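Long-range contacts in ricin B-like lectin (Macrolepiota procera, PDB 4IYB), which binds galactose and, as a beta-trefoil lectin of the ricin B family, probably recognises galactose-bearing carbohydrates: residues Val20-Gly25 against Gly39-Trp44; Thr2-Gly7 against Trp135-Pro140; Asp27-Ile32 against Leu76-Asp81; Ala52-Ser57 against Pro82-Ile87. All coordinates share one frame; numbering follows the deposited sequence.

How the interactions relate
The four contacts tie together different parts of a beta-trefoil of 140 residues. Interaction 2 joins the two chain ends and encloses the other three along the sequence. Interaction 1, at the galactose site, closes before interaction 4 opens, whereas interaction 3 alternates with both, its first segment lying between those of interaction 1 and its second just before Pro82-Ile87. Interactions 1 and 3 have centres about 10 Å apart and lie on neighbouring strands of one sheet, 20-23 and 31-34. Interactions 2 and 4 lie about 13 Å apart, with strands 135-138 and 53-57 as the outermost members of one four-stranded sheet. The binding site is thus built from sequence-local segments held within a fold closed by its termini.

Interaction 1. Residues Val20-Gly25 against Gly39-Trp44; sequences VIDLSG and GKNQQW. With GAL (beta-D-galactopyranose), chain C.
Strand 20-23 meets the turn 39-44 through one backbone bond, Leu23 N to Asn41 O at 2.9 Å, with Asp22 and Gln42 nearest each other at their CA atoms. The Asp22 carboxylate turns toward the sugar with CG anti to the backbone N (chi1 177°) and spans two galactose hydroxyls: GAL O4 donates to OD1 and GAL O3 to OD2. Gln42 NE2 reaches Asp22 OD2 on the anti side at 2.9 Å, the amide nearly perpendicular to the carboxylate, and also donates to Pro35 O, while Gln42 OE1 accepts from His37 N. Asn41 ND2 bridges protein and ligand, giving one N-H to Leu23 O and the other to GAL O3, each at 3.0 Å. Gly25 N donates to GAL O4, and His37 NE2 completes this galactose site of the beta-trefoil lectin. Trp44 NE1 sends a nearly straight N-H (172°) to Ile21 O at 3.0 Å, from above the carbonyl plane. Behind the site, strand 31-34 pairs with strand 20-23, and strand 9-14 packs on Ile21 and Trp44.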
loop_
_atom_site.group_PDB
_atom_site.type_symbol
_atom_site.label_atom_id
_atom_site.label_comp_id
_atom_site.label_asym_id
_atom_site.label_seq_id
_atom_site.Cartn_x
_atom_site.Cartn_y
_atom_site.Cartn_z
ATOM N N VAL A 20 8.691 3.228 -1.277
ATOM C CA VAL A 20 7.432 3.361 -0.547
ATOM C C VAL A 20 6.241 3.590 -1.451
ATOM O O VAL A 20 6.373 3.981 -2.611
ATOM C CB VAL A 20 7.480 4.474 0.512
ATOM C CG1 VAL A 20 8.622 4.272 1.475
ATOM C CG2 VAL A 20 7.502 5.854 -0.149
ATOM N N ILE A 21 5.057 3.297 -0.919
ATOM C CA ILE A 21 3.817 3.592 -1.610
ATOM C C ILE A 21 3.608 5.104 -1.669
ATOM O O ILE A 21 3.500 5.761 -0.649
ATOM C CB ILE A 21 2.633 2.914 -0.887
ATOM C CG1 ILE A 21 2.875 1.390 -0.833
ATOM C CG2 ILE A 21 1.322 3.237 -1.564
ATOM C CD1 ILE A 21 1.685 0.612 -0.311
ATOM N N ASP A 22 3.519 5.595 -2.897
ATOM C CA ASP A 22 3.629 7.022 -3.215
ATOM C C ASP A 22 2.485 7.385 -4.146
ATOM O O ASP A 22 2.223 6.704 -5.130
ATOM C CB ASP A 22 5.011 7.219 -3.846
ATOM C CG ASP A 22 5.290 8.666 -4.318
ATOM O OD1 ASP A 22 4.510 9.186 -5.147
ATOM O OD2 ASP A 22 6.375 9.189 -3.927
ATOM N N LEU A 23 1.724 8.415 -3.772
ATOM C CA LEU A 23 0.720 9.008 -4.650
ATOM C C LEU A 23 1.436 9.968 -5.619
ATOM O O LEU A 23 1.940 11.017 -5.209
ATOM C CB LEU A 23 -0.304 9.749 -3.802
ATOM C CG LEU A 23 -1.393 10.505 -4.591
ATOM C CD1 LEU A 23 -2.178 9.538 -5.442
ATOM C CD2 LEU A 23 -2.308 11.308 -3.661
ATOM N N SER A 24 1.532 9.554 -6.859
ATOM C CA SER A 24 2.338 10.244 -7.863
ATOM C C SER A 24 2.090 11.729 -7.929
ATOM O O SER A 24 0.960 12.177 -8.103
ATOM C CB SER A 24 2.059 9.665 -9.220
ATOM O OG SER A 24 2.782 10.392 -10.198
ATOM N N GLY A 25 3.183 12.473 -7.881
ATOM C CA GLY A 25 3.101 13.921 -8.051
ATOM C C GLY A 25 2.854 14.317 -9.487
ATOM O O GLY A 25 2.570 15.479 -9.746
ATOM N N GLY A 39 7.728 13.032 1.767
ATOM C CA GLY A 39 6.629 13.699 1.104
ATOM C C GLY A 39 5.295 13.378 1.762
ATOM O O GLY A 39 5.068 12.247 2.210
ATOM N N LYS A 40 4.388 14.343 1.829
ATOM C CA LYS A 40 3.061 14.052 2.390
ATOM C C LYS A 40 2.306 13.090 1.498
ATOM O O LYS A 40 1.419 12.380 1.964
ATOM C CB LYS A 40 2.244 15.342 2.585
ATOM C CG LYS A 40 2.817 16.241 3.663
ATOM C CD LYS A 40 2.754 15.567 5.021
ATOM C CE LYS A 40 1.998 16.421 6.036
ATOM N NZ LYS A 40 2.919 17.284 6.823
ATOM N N ASN A 41 2.646 13.066 0.218
ATOM C CA ASN A 41 2.099 12.126 -0.711
ATOM C C ASN A 41 2.683 10.709 -0.536
ATOM O O ASN A 41 2.286 9.801 -1.255
ATOM C CB ASN A 41 2.363 12.592 -2.143
ATOM C CG ASN A 41 3.847 12.650 -2.483
ATOM O OD1 ASN A 41 4.646 13.197 -1.726
ATOM N ND2 ASN A 41 4.206 12.075 -3.626
ATOM N N GLN A 42 3.595 10.565 0.414
ATOM C CA GLN A 42 4.205 9.258 0.739
ATOM C C GLN A 42 3.766 8.790 2.128
ATOM O O GLN A 42 4.380 7.898 2.714
ATOM C CB GLN A 42 5.726 9.374 0.682
ATOM C CG GLN A 42 6.217 9.977 -0.623
ATOM C CD GLN A 42 7.711 9.945 -0.707
ATOM O OE1 GLN A 42 8.411 10.412 0.190
ATOM N NE2 GLN A 42 8.219 9.308 -1.746
ATOM N N GLN A 43 2.739 9.456 2.652
ATOM C CA GLN A 43 2.268 9.247 4.017
ATOM C C GLN A 43 0.761 8.972 3.992
ATOM O O GLN A 43 0.002 9.567 3.223
ATOM C CB GLN A 43 2.634 10.440 4.919
ATOM C CG GLN A 43 4.134 10.620 5.077
ATOM C CD GLN A 43 4.556 11.963 5.679
ATOM O OE1 GLN A 43 5.744 12.263 5.785
ATOM N NE2 GLN A 43 3.599 12.773 6.023
ATOM N N TRP A 44 0.369 7.981 4.774
ATOM C CA TRP A 44 -0.982 7.416 4.749
ATOM C C TRP A 44 -1.547 7.314 6.158
ATOM O O TRP A 44 -0.945 6.748 7.041
ATOM C CB TRP A 44 -0.947 6.017 4.095
ATOM C CG TRP A 44 -0.394 6.083 2.667
ATOM C CD1 TRP A 44 0.916 5.926 2.288
ATOM C CD2 TRP A 44 -1.114 6.438 1.487
ATOM N NE1 TRP A 44 1.036 6.139 0.958
ATOM C CE2 TRP A 44 -0.192 6.427 0.420
ATOM C CE3 TRP A 44 -2.461 6.683 1.210
ATOM C CZ2 TRP A 44 -0.563 6.746 -0.900
ATOM C CZ3 TRP A 44 -2.824 6.984 -0.075
ATOM C CH2 TRP A 44 -1.887 6.995 -1.126
HETATM C C1 GAL C . 7.168 13.948 -7.339
HETATM C C2 GAL C . 6.887 13.505 -5.916
HETATM C C3 GAL C . 7.352 12.073 -5.730
HETATM C C4 GAL C . 6.738 11.195 -6.803
HETATM C C5 GAL C . 7.118 11.763 -8.167
HETATM C C6 GAL C . 6.518 10.955 -9.301
HETATM O O1 GAL C . 6.584 15.227 -7.491
HETATM O O2 GAL C . 7.571 14.333 -4.993
HETATM O O3 GAL C . 7.075 11.702 -4.404
HETATM O O4 GAL C . 5.314 11.119 -6.651
HETATM O O5 GAL C . 6.549 13.063 -8.249
HETATM O O6 GAL C . 7.101 11.347 -10.521
HETATM O O HOH W 1 4.316 5.285 1.967
#

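Interaction 2. Residues Thr2-Gly7 against Trp135-Pro140; sequences TQVSSG and WTIDRP
Where the beta-trefoil closes, strand 135-138 pairs with strand 9-14, and the N-terminal segment packs against the last strand through Thr2, Val4, Ile137 and Arg139. Val4 and Ile137 form the apolar part: Val4 CG2 sits 3.9 Å from Ile137 CG2 and touches Ile137 CD1 as well, the two side chains crossing at about a right angle. Thr2 turns its methyl to the other segment, with CG2 anti to the backbone N (chi1 -65° for OG1), and lays it between Ile137 O and the Arg139 guanidinium, 3.6 Å from Arg139 NE. The arginine chain bends at chi2 (-70°), which brings its end back over the N-terminal segment. Polar groups across this surface contact are joined by water. One water donates to both Thr2 O and Ile137 O; another accepts from Arg139 N and lies 2.7 Å from Thr2 OG1. Outside the pair, Tyr10 of strand 9-14 hydrogen-bonds through its OH to Gln3 O and Ser5 N, and Phe46 packs on both Val4 and Ile137. Two further waters lie in the guanidinium plane, each accepting from Arg139 NH2 at 3.0 Å, one also held by Gln3 N and the other hydrogen-bonded to Ser5 OG.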
loop_
_atom_site.group_PDB
_atom_site.type_symbol
_atom_site.label_atom_id
_atom_site.label_comp_id
_atom_site.label_asym_id
_atom_site.label_seq_id
_atom_site.Cartn_x
_atom_site.Cartn_y
_atom_site.Cartn_z
ATOM N N THR A 2 6.522 -1.236 15.548
ATOM C CA THR A 2 5.633 -0.111 15.365
ATOM C C THR A 2 4.198 -0.572 15.278
ATOM O O THR A 2 3.824 -1.319 14.377
ATOM C CB THR A 2 6.028 0.644 14.073
ATOM O OG1 THR A 2 7.337 1.211 14.240
ATOM C CG2 THR A 2 5.030 1.755 13.754
ATOM N N GLN A 3 3.382 -0.131 16.229
ATOM C CA GLN A 3 1.970 -0.479 16.247
ATOM C C GLN A 3 1.243 0.264 15.139
ATOM O O GLN A 3 1.447 1.486 14.965
ATOM C CB GLN A 3 1.364 -0.081 17.598
ATOM C CG GLN A 3 -0.050 -0.577 17.790
ATOM C CD GLN A 3 -0.580 -0.228 19.164
ATOM O OE1 GLN A 3 0.171 0.232 20.033
ATOM N NE2 GLN A 3 -1.876 -0.428 19.366
ATOM N N VAL A 4 0.382 -0.462 14.419
ATOM C CA VAL A 4 -0.529 0.157 13.474
ATOM C C VAL A 4 -1.790 0.528 14.245
ATOM O O VAL A 4 -2.497 -0.355 14.781
ATOM C CB VAL A 4 -0.878 -0.807 12.318
ATOM C CG1 VAL A 4 -1.791 -0.134 11.321
ATOM C CG2 VAL A 4 0.397 -1.299 11.657
ATOM N N SER A 5 -2.032 1.832 14.319
ATOM C CA SER A 5 -3.052 2.410 15.186
ATOM C C SER A 5 -3.969 3.327 14.412
ATOM O O SER A 5 -3.518 4.173 13.629
ATOM C CB SER A 5 -2.417 3.207 16.337
ATOM O OG SER A 5 -1.709 2.352 17.197
ATOM N N SER A 6 -5.265 3.218 14.697
ATOM C CA SER A 6 -6.224 4.062 14.056
ATOM C C SER A 6 -5.919 5.521 14.372
ATOM O O SER A 6 -5.632 5.865 15.535
ATOM C CB SER A 6 -7.644 3.649 14.476
ATOM O OG SER A 6 -8.606 4.299 13.692
ATOM N N GLY A 7 -5.987 6.362 13.336
ATOM C CA GLY A 7 -5.749 7.814 13.449
ATOM C C GLY A 7 -4.302 8.254 13.296
ATOM O O GLY A 7 -4.012 9.453 13.246
ATOM N N TRP A 135 5.312 -5.688 3.057
ATOM C CA TRP A 135 5.410 -4.261 3.300
ATOM C C TRP A 135 5.592 -4.038 4.794
ATOM O O TRP A 135 4.916 -4.645 5.593
ATOM C CB TRP A 135 4.141 -3.543 2.847
ATOM C CG TRP A 135 3.741 -3.851 1.443
ATOM C CD1 TRP A 135 3.000 -4.922 1.038
ATOM C CD2 TRP A 135 4.060 -3.116 0.252
ATOM N NE1 TRP A 135 2.823 -4.886 -0.313
ATOM C CE2 TRP A 135 3.444 -3.768 -0.817
ATOM C CE3 TRP A 135 4.760 -1.929 -0.004
ATOM C CZ2 TRP A 135 3.504 -3.280 -2.118
ATOM C CZ3 TRP A 135 4.837 -1.473 -1.304
ATOM C CH2 TRP A 135 4.220 -2.140 -2.332
ATOM N N THR A 136 6.467 -3.110 5.155
ATOM C CA THR A 136 6.527 -2.611 6.522
ATOM C C THR A 136 5.726 -1.316 6.663
ATOM O O THR A 136 5.661 -0.513 5.718
ATOM C CB THR A 136 7.965 -2.451 7.028
ATOM O OG1 THR A 136 8.673 -1.557 6.171
ATOM C CG2 THR A 136 8.677 -3.783 7.093
ATOM N N ILE A 137 5.102 -1.122 7.830
ATOM C CA ILE A 137 4.305 0.044 8.085
ATOM C C ILE A 137 5.002 0.835 9.187
ATOM O O ILE A 137 5.067 0.391 10.321
ATOM C CB ILE A 137 2.859 -0.333 8.458
ATOM C CG1 ILE A 137 2.178 -1.085 7.298
ATOM C CG2 ILE A 137 2.047 0.884 8.844
ATOM C CD1 ILE A 137 0.859 -1.747 7.661
ATOM N N ASP A 138 5.652 1.922 8.783
ATOM C CA ASP A 138 6.701 2.584 9.546
ATOM C C ASP A 138 6.292 4.032 9.902
ATOM O O ASP A 138 5.528 4.686 9.205
ATOM C CB ASP A 138 8.015 2.645 8.719
ATOM C CG ASP A 138 8.451 1.267 8.150
ATOM O OD1 ASP A 138 8.659 0.380 8.967
ATOM O OD2 ASP A 138 8.523 1.105 6.890
ATOM N N ARG A 139 6.817 4.526 11.025
ATOM C CA ARG A 139 6.693 5.929 11.332
ATOM C C ARG A 139 7.310 6.782 10.209
ATOM O O ARG A 139 8.341 6.425 9.661
ATOM C CB ARG A 139 7.364 6.237 12.673
ATOM C CG ARG A 139 6.769 5.497 13.879
ATOM C CD ARG A 139 5.367 5.946 14.293
ATOM N NE ARG A 139 4.792 5.004 15.277
ATOM C CZ ARG A 139 3.514 4.970 15.658
ATOM N NH1 ARG A 139 2.639 5.850 15.172
ATOM N NH2 ARG A 139 3.097 4.016 16.507
ATOM N N PRO A 140 6.645 7.892 9.846
ATOM C CA PRO A 140 7.099 8.758 8.757
ATOM C C PRO A 140 8.376 9.516 9.084
ATOM O O PRO A 140 8.759 9.638 10.253
ATOM C CB PRO A 140 5.956 9.764 8.568
ATOM C CG PRO A 140 4.846 9.294 9.428
ATOM C CD PRO A 140 5.420 8.396 10.470
ATOM O OXT PRO A 140 9.005 10.012 8.149
HETATM O O HOH W 2 4.155 -1.734 11.645
HETATM O O HOH W 3 8.566 2.788 12.409
HETATM O O HOH W 4 4.260 1.798 18.103
HETATM O O HOH W 5 0.484 3.850 17.895
#

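Interaction 3. Residues Asp27-Ile32 against Leu76-Asp81; sequences DNKSII and LVAVND
Lys29 grips the facing strand twice, with both its backbone and its side chain bonded to Ala78. Its carbonyl O accepts from Ala78 N at 2.9 Å, and its NZ returns to Ala78 O at 2.6 Å, the ammonium lying almost along the C=O axis (174°). The side chain leaves with CG anti to the backbone N (chi1 175°) and bends at chi2, so that CD and CE pass beside the carbonyl before NZ meets it. NZ also makes a salt bridge to Glu67, which probably stabilises its charge. Lys29 O, already the acceptor for Ala78 N, also takes a C-H...O contact from Val77 CA. Ser30 and Val77 form a single beta bridge by which the approach to strand 31-34 joins strand 76-79 of the beta-trefoil. Ahead of the bridge, Asp27 makes an Asx turn: its OD1 accepts from Lys29 N and Ser30 N, both from the same face of the carboxylate, while Ser30 OG donates to OD2 at 2.6 Å on its syn lone pair. Further on, Ile31 lies against Leu76, CB to CB at 3.8 Å, and both touch Leu64 of strand 63-66. Ile31 N makes a weak bond to Leu76 O, which also accepts from a water.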
loop_
_atom_site.group_PDB
_atom_site.type_symbol
_atom_site.label_atom_id
_atom_site.label_comp_id
_atom_site.label_asym_id
_atom_site.label_seq_id
_atom_site.Cartn_x
_atom_site.Cartn_y
_atom_site.Cartn_z
ATOM N N ASP A 27 0.314 13.095 -11.384
ATOM C CA ASP A 27 -1.124 13.085 -11.679
ATOM C C ASP A 27 -2.041 13.096 -10.478
ATOM O O ASP A 27 -3.272 13.194 -10.633
ATOM C CB ASP A 27 -1.495 11.978 -12.670
ATOM C CG ASP A 27 -1.266 10.572 -12.109
ATOM O OD1 ASP A 27 -1.041 10.454 -10.880
ATOM O OD2 ASP A 27 -1.350 9.628 -12.893
ATOM N N ASN A 28 -1.454 13.032 -9.279
ATOM C CA ASN A 28 -2.179 12.899 -8.016
ATOM C C ASN A 28 -3.218 11.774 -8.038
ATOM O O ASN A 28 -4.231 11.858 -7.359
ATOM C CB ASN A 28 -2.833 14.241 -7.598
ATOM C CG ASN A 28 -1.808 15.344 -7.339
ATOM O OD1 ASN A 28 -0.724 15.110 -6.797
ATOM N ND2 ASN A 28 -2.128 16.552 -7.785
ATOM N N LYS A 29 -2.930 10.701 -8.775
ATOM C CA LYS A 29 -3.889 9.619 -8.951
ATOM C C LYS A 29 -3.218 8.250 -8.902
ATOM O O LYS A 29 -3.714 7.349 -8.243
ATOM C CB LYS A 29 -4.648 9.777 -10.277
ATOM C CG LYS A 29 -5.590 8.624 -10.603
ATOM C CD LYS A 29 -6.880 8.671 -9.799
ATOM C CE LYS A 29 -7.951 7.788 -10.425
ATOM N NZ LYS A 29 -8.994 7.355 -9.442
ATOM N N SER A 30 -2.122 8.094 -9.632
ATOM C CA SER A 30 -1.444 6.811 -9.787
ATOM C C SER A 30 -0.627 6.479 -8.541
ATOM O O SER A 30 -0.021 7.359 -7.949
ATOM C CB SER A 30 -0.504 6.884 -10.971
ATOM O OG SER A 30 -1.219 7.147 -12.175
ATOM N N ILE A 31 -0.683 5.218 -8.112
ATOM C CA ILE A 31 0.083 4.744 -6.988
ATOM C C ILE A 31 1.327 3.954 -7.441
ATOM O O ILE A 31 1.236 3.023 -8.241
ATOM C CB ILE A 31 -0.774 3.841 -6.082
ATOM C CG1 ILE A 31 -2.075 4.554 -5.650
ATOM C CG2 ILE A 31 0.046 3.345 -4.901
ATOM C CD1 ILE A 31 -1.880 5.765 -4.765
ATOM N N ILE A 32 2.489 4.418 -6.995
ATOM C CA ILE A 32 3.782 3.983 -7.493
ATOM C C ILE A 32 4.724 3.704 -6.316
ATOM O O ILE A 32 4.490 4.145 -5.177
ATOM C CB ILE A 32 4.429 5.076 -8.394
ATOM C CG1 ILE A 32 4.658 6.363 -7.620
ATOM C CG2 ILE A 32 3.617 5.265 -9.668
ATOM C CD1 ILE A 32 5.272 7.467 -8.449
ATOM N N LEU A 76 -3.453 0.162 -8.305
ATOM C CA LEU A 76 -3.914 0.965 -7.195
ATOM C C LEU A 76 -3.978 2.413 -7.636
ATOM O O LEU A 76 -3.111 2.888 -8.395
ATOM C CB LEU A 76 -3.023 0.799 -5.968
ATOM C CG LEU A 76 -3.418 -0.358 -5.033
ATOM C CD1 LEU A 76 -3.062 -1.682 -5.710
ATOM C CD2 LEU A 76 -2.819 -0.246 -3.647
ATOM N N VAL A 77 -5.051 3.058 -7.207
ATOM C CA VAL A 77 -5.305 4.462 -7.512
ATOM C C VAL A 77 -5.874 5.188 -6.319
ATOM O O VAL A 77 -6.466 4.599 -5.414
ATOM C CB VAL A 77 -6.272 4.610 -8.705
ATOM C CG1 VAL A 77 -5.618 4.143 -9.984
ATOM C CG2 VAL A 77 -7.602 3.898 -8.441
ATOM N N ALA A 78 -5.727 6.508 -6.326
ATOM C CA ALA A 78 -6.467 7.353 -5.422
ATOM C C ALA A 78 -7.962 7.293 -5.740
ATOM O O ALA A 78 -8.356 7.379 -6.902
ATOM C CB ALA A 78 -5.968 8.788 -5.521
ATOM N N VAL A 79 -8.770 7.154 -4.698
ATOM C CA VAL A 79 -10.223 7.144 -4.849
ATOM C C VAL A 79 -10.861 8.071 -3.839
ATOM O O VAL A 79 -10.296 8.356 -2.795
ATOM C CB VAL A 79 -10.814 5.704 -4.747
ATOM C CG1 VAL A 79 -10.247 4.774 -5.821
ATOM C CG2 VAL A 79 -10.616 5.156 -3.364
ATOM N N ASN A 80 -12.073 8.549 -4.132
ATOM C CA ASN A 80 -12.702 9.539 -3.260
ATOM C C ASN A 80 -13.222 8.953 -1.948
ATOM O O ASN A 80 -13.114 9.556 -0.875
ATOM C CB ASN A 80 -13.851 10.214 -4.021
ATOM C CG ASN A 80 -13.361 11.207 -5.066
ATOM O OD1 ASN A 80 -12.249 11.744 -4.985
ATOM N ND2 ASN A 80 -14.208 11.473 -6.051
ATOM N N ASP A 81 -13.801 7.763 -2.052
ATOM C CA ASP A 81 -14.481 7.135 -0.936
ATOM C C ASP A 81 -13.562 6.172 -0.199
ATOM O O ASP A 81 -12.741 5.529 -0.818
ATOM C CB ASP A 81 -15.683 6.350 -1.453
ATOM C CG ASP A 81 -16.781 7.252 -1.987
ATOM O OD1 ASP A 81 -16.847 8.426 -1.559
ATOM O OD2 ASP A 81 -17.579 6.767 -2.811
HETATM O O HOH W 6 -2.117 3.717 -10.818
#

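Interaction 4. Residues Ala52-Ser57 against Pro82-Ile87; sequences AWTLRS and PFEWHI
Trp53 has CG anti to its own carbonyl carbon (chi1 -66°), and Ile87 has CG1 between its backbone N and carbonyl carbon (chi1 74°); together these rotations bring the CD1-NE1 side of the indole against the isoleucine. Ile87 CG1 and CD1 each lie 3.9 Å from Trp53 NE1, the side chains crossing obliquely. The backbones pair beside them: Trp53 and Trp85 form a single antiparallel hydrogen-bonded bridge, with Trp53 N to Trp85 O at 2.9 Å and Trp85 N to Trp53 O at 2.8 Å. Glu84 CA adds a C-H...O contact to Trp53 O. The Ala52 methyl fits among Glu84 CB (3.5 Å), Trp85 O and the edge of the His86 ring. The Thr54 and Pro82 side chains lie side by side, pointing the same way, and touch through CG2 and CB; those of Leu55 and Trp85 cross at about a right angle, CD1 against CD1. Phe83 CD1 rests over one face of the Trp85 ring, toward its rim, and Trp85 NE1 donates to Leu64 O. In the beta-trefoil this contact joins strand 53-57 to the segment leading into strand 86-89. Its chemistry is divided: the two mutual backbone bonds set the register, while apolar side chains fill in around them. Glu84 OE1 is engaged by Lys51 and Thr49 while CB to CD lie along the Ala52 methyl, a charged end satisfied beside an apolar contact.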
loop_
_atom_site.group_PDB
_atom_site.type_symbol
_atom_site.label_atom_id
_atom_site.label_comp_id
_atom_site.label_asym_id
_atom_site.label_seq_id
_atom_site.Cartn_x
_atom_site.Cartn_y
_atom_site.Cartn_z
ATOM N N ALA A 52 -12.104 -3.147 9.168
ATOM C CA ALA A 52 -11.072 -3.073 8.162
ATOM C C ALA A 52 -10.329 -1.757 8.312
ATOM O O ALA A 52 -10.764 -0.859 9.058
ATOM C CB ALA A 52 -11.665 -3.182 6.785
ATOM N N TRP A 53 -9.208 -1.650 7.604
ATOM C CA TRP A 53 -8.437 -0.422 7.564
ATOM C C TRP A 53 -8.743 0.391 6.301
ATOM O O TRP A 53 -8.745 -0.142 5.188
ATOM C CB TRP A 53 -6.937 -0.745 7.587
ATOM C CG TRP A 53 -6.441 -1.366 8.857
ATOM C CD1 TRP A 53 -6.209 -2.691 9.090
ATOM C CD2 TRP A 53 -6.135 -0.685 10.082
ATOM N NE1 TRP A 53 -5.744 -2.869 10.357
ATOM C CE2 TRP A 53 -5.686 -1.655 10.995
ATOM C CE3 TRP A 53 -6.224 0.648 10.499
ATOM C CZ2 TRP A 53 -5.360 -1.349 12.313
ATOM C CZ3 TRP A 53 -5.858 0.953 11.807
ATOM C CH2 TRP A 53 -5.408 -0.034 12.684
ATOM N N THR A 54 -8.829 1.717 6.451
ATOM C CA THR A 54 -8.745 2.610 5.308
ATOM C C THR A 54 -7.470 3.438 5.411
ATOM O O THR A 54 -6.993 3.706 6.511
ATOM C CB THR A 54 -9.975 3.554 5.209
ATOM O OG1 THR A 54 -10.005 4.426 6.340
ATOM C CG2 THR A 54 -11.263 2.737 5.176
ATOM N N LEU A 55 -6.923 3.795 4.250
ATOM C CA LEU A 55 -5.608 4.447 4.159
ATOM C C LEU A 55 -5.811 5.732 3.366
ATOM O O LEU A 55 -6.062 5.693 2.180
ATOM C CB LEU A 55 -4.604 3.494 3.461
ATOM C CG LEU A 55 -3.931 2.415 4.305
ATOM C CD1 LEU A 55 -4.939 1.505 4.980
ATOM C CD2 LEU A 55 -2.990 1.558 3.452
ATOM N N ARG A 56 -5.652 6.880 4.035
ATOM C CA ARG A 56 -5.947 8.178 3.435
ATOM C C ARG A 56 -4.668 8.961 3.188
ATOM O O ARG A 56 -3.825 9.054 4.055
ATOM C CB ARG A 56 -6.889 8.987 4.345
ATOM C CG ARG A 56 -7.631 10.084 3.614
ATOM C CD ARG A 56 -8.539 10.854 4.563
ATOM N NE ARG A 56 -9.343 11.800 3.804
ATOM C CZ ARG A 56 -10.176 12.672 4.350
ATOM N NH1 ARG A 56 -10.296 12.727 5.667
ATOM N NH2 ARG A 56 -10.834 13.520 3.575
ATOM N N SER A 57 -4.532 9.466 1.975
ATOM C CA SER A 57 -3.376 10.263 1.609
ATOM C C SER A 57 -3.277 11.510 2.489
ATOM O O SER A 57 -4.193 12.316 2.490
ATOM C CB SER A 57 -3.466 10.691 0.167
ATOM O OG SER A 57 -2.447 11.651 -0.113
ATOM N N PRO A 82 -13.716 6.067 1.124
ATOM C CA PRO A 82 -12.871 5.124 1.863
ATOM C C PRO A 82 -12.957 3.724 1.288
ATOM O O PRO A 82 -14.043 3.240 0.929
ATOM C CB PRO A 82 -13.422 5.174 3.275
ATOM C CG PRO A 82 -14.104 6.510 3.370
ATOM C CD PRO A 82 -14.676 6.743 2.012
ATOM N N PHE A 83 -11.796 3.105 1.124
ATOM C CA PHE A 83 -11.706 1.740 0.591
ATOM C C PHE A 83 -11.090 0.857 1.668
ATOM O O PHE A 83 -10.038 1.154 2.215
ATOM C CB PHE A 83 -10.854 1.716 -0.674
ATOM C CG PHE A 83 -10.797 0.371 -1.335
ATOM C CD1 PHE A 83 -9.893 -0.587 -0.902
ATOM C CD2 PHE A 83 -11.587 0.083 -2.417
ATOM C CE1 PHE A 83 -9.869 -1.829 -1.496
ATOM C CE2 PHE A 83 -11.564 -1.141 -3.008
ATOM C CZ PHE A 83 -10.677 -2.105 -2.563
ATOM N N GLU A 84 -11.774 -0.239 2.005
ATOM C CA GLU A 84 -11.381 -1.102 3.106
ATOM C C GLU A 84 -10.377 -2.194 2.679
ATOM O O GLU A 84 -10.523 -2.839 1.635
ATOM C CB GLU A 84 -12.626 -1.768 3.682
ATOM C CG GLU A 84 -13.522 -0.785 4.436
ATOM C CD GLU A 84 -14.626 -1.446 5.247
ATOM O OE1 GLU A 84 -14.925 -0.967 6.380
ATOM O OE2 GLU A 84 -15.247 -2.380 4.715
ATOM N N TRP A 85 -9.360 -2.347 3.514
ATOM C CA TRP A 85 -8.256 -3.294 3.340
ATOM C C TRP A 85 -8.146 -4.140 4.592
ATOM O O TRP A 85 -8.462 -3.689 5.709
ATOM C CB TRP A 85 -6.932 -2.547 3.183
ATOM C CG TRP A 85 -6.847 -1.694 1.977
ATOM C CD1 TRP A 85 -6.982 -0.317 1.906
ATOM C CD2 TRP A 85 -6.562 -2.130 0.640
ATOM N NE1 TRP A 85 -6.782 0.109 0.608
ATOM C CE2 TRP A 85 -6.552 -0.979 -0.189
ATOM C CE3 TRP A 85 -6.341 -3.385 0.055
ATOM C CZ2 TRP A 85 -6.318 -1.058 -1.563
ATOM C CZ3 TRP A 85 -6.112 -3.458 -1.305
ATOM C CH2 TRP A 85 -6.105 -2.301 -2.100
ATOM N N HIS A 86 -7.633 -5.365 4.452
ATOM C CA HIS A 86 -7.229 -6.174 5.600
ATOM C C HIS A 86 -5.723 -6.419 5.555
ATOM O O HIS A 86 -5.149 -6.555 4.473
ATOM C CB HIS A 86 -7.930 -7.540 5.585
ATOM C CG HIS A 86 -9.384 -7.476 5.886
ATOM N ND1 HIS A 86 -10.256 -8.509 5.589
ATOM C CD2 HIS A 86 -10.129 -6.514 6.477
ATOM C CE1 HIS A 86 -11.481 -8.153 5.930
ATOM N NE2 HIS A 86 -11.424 -6.975 6.519
ATOM N N ILE A 87 -5.095 -6.444 6.720
ATOM C CA ILE A 87 -3.659 -6.668 6.809
ATOM C C ILE A 87 -3.374 -7.888 7.643
ATOM O O ILE A 87 -4.031 -8.119 8.659
ATOM C CB ILE A 87 -2.876 -5.431 7.316
ATOM C CG1 ILE A 87 -3.070 -5.207 8.807
ATOM C CG2 ILE A 87 -3.316 -4.196 6.529
ATOM C CD1 ILE A 87 -2.195 -4.091 9.375
HETATM O O HOH W 7 -8.312 3.177 1.759
#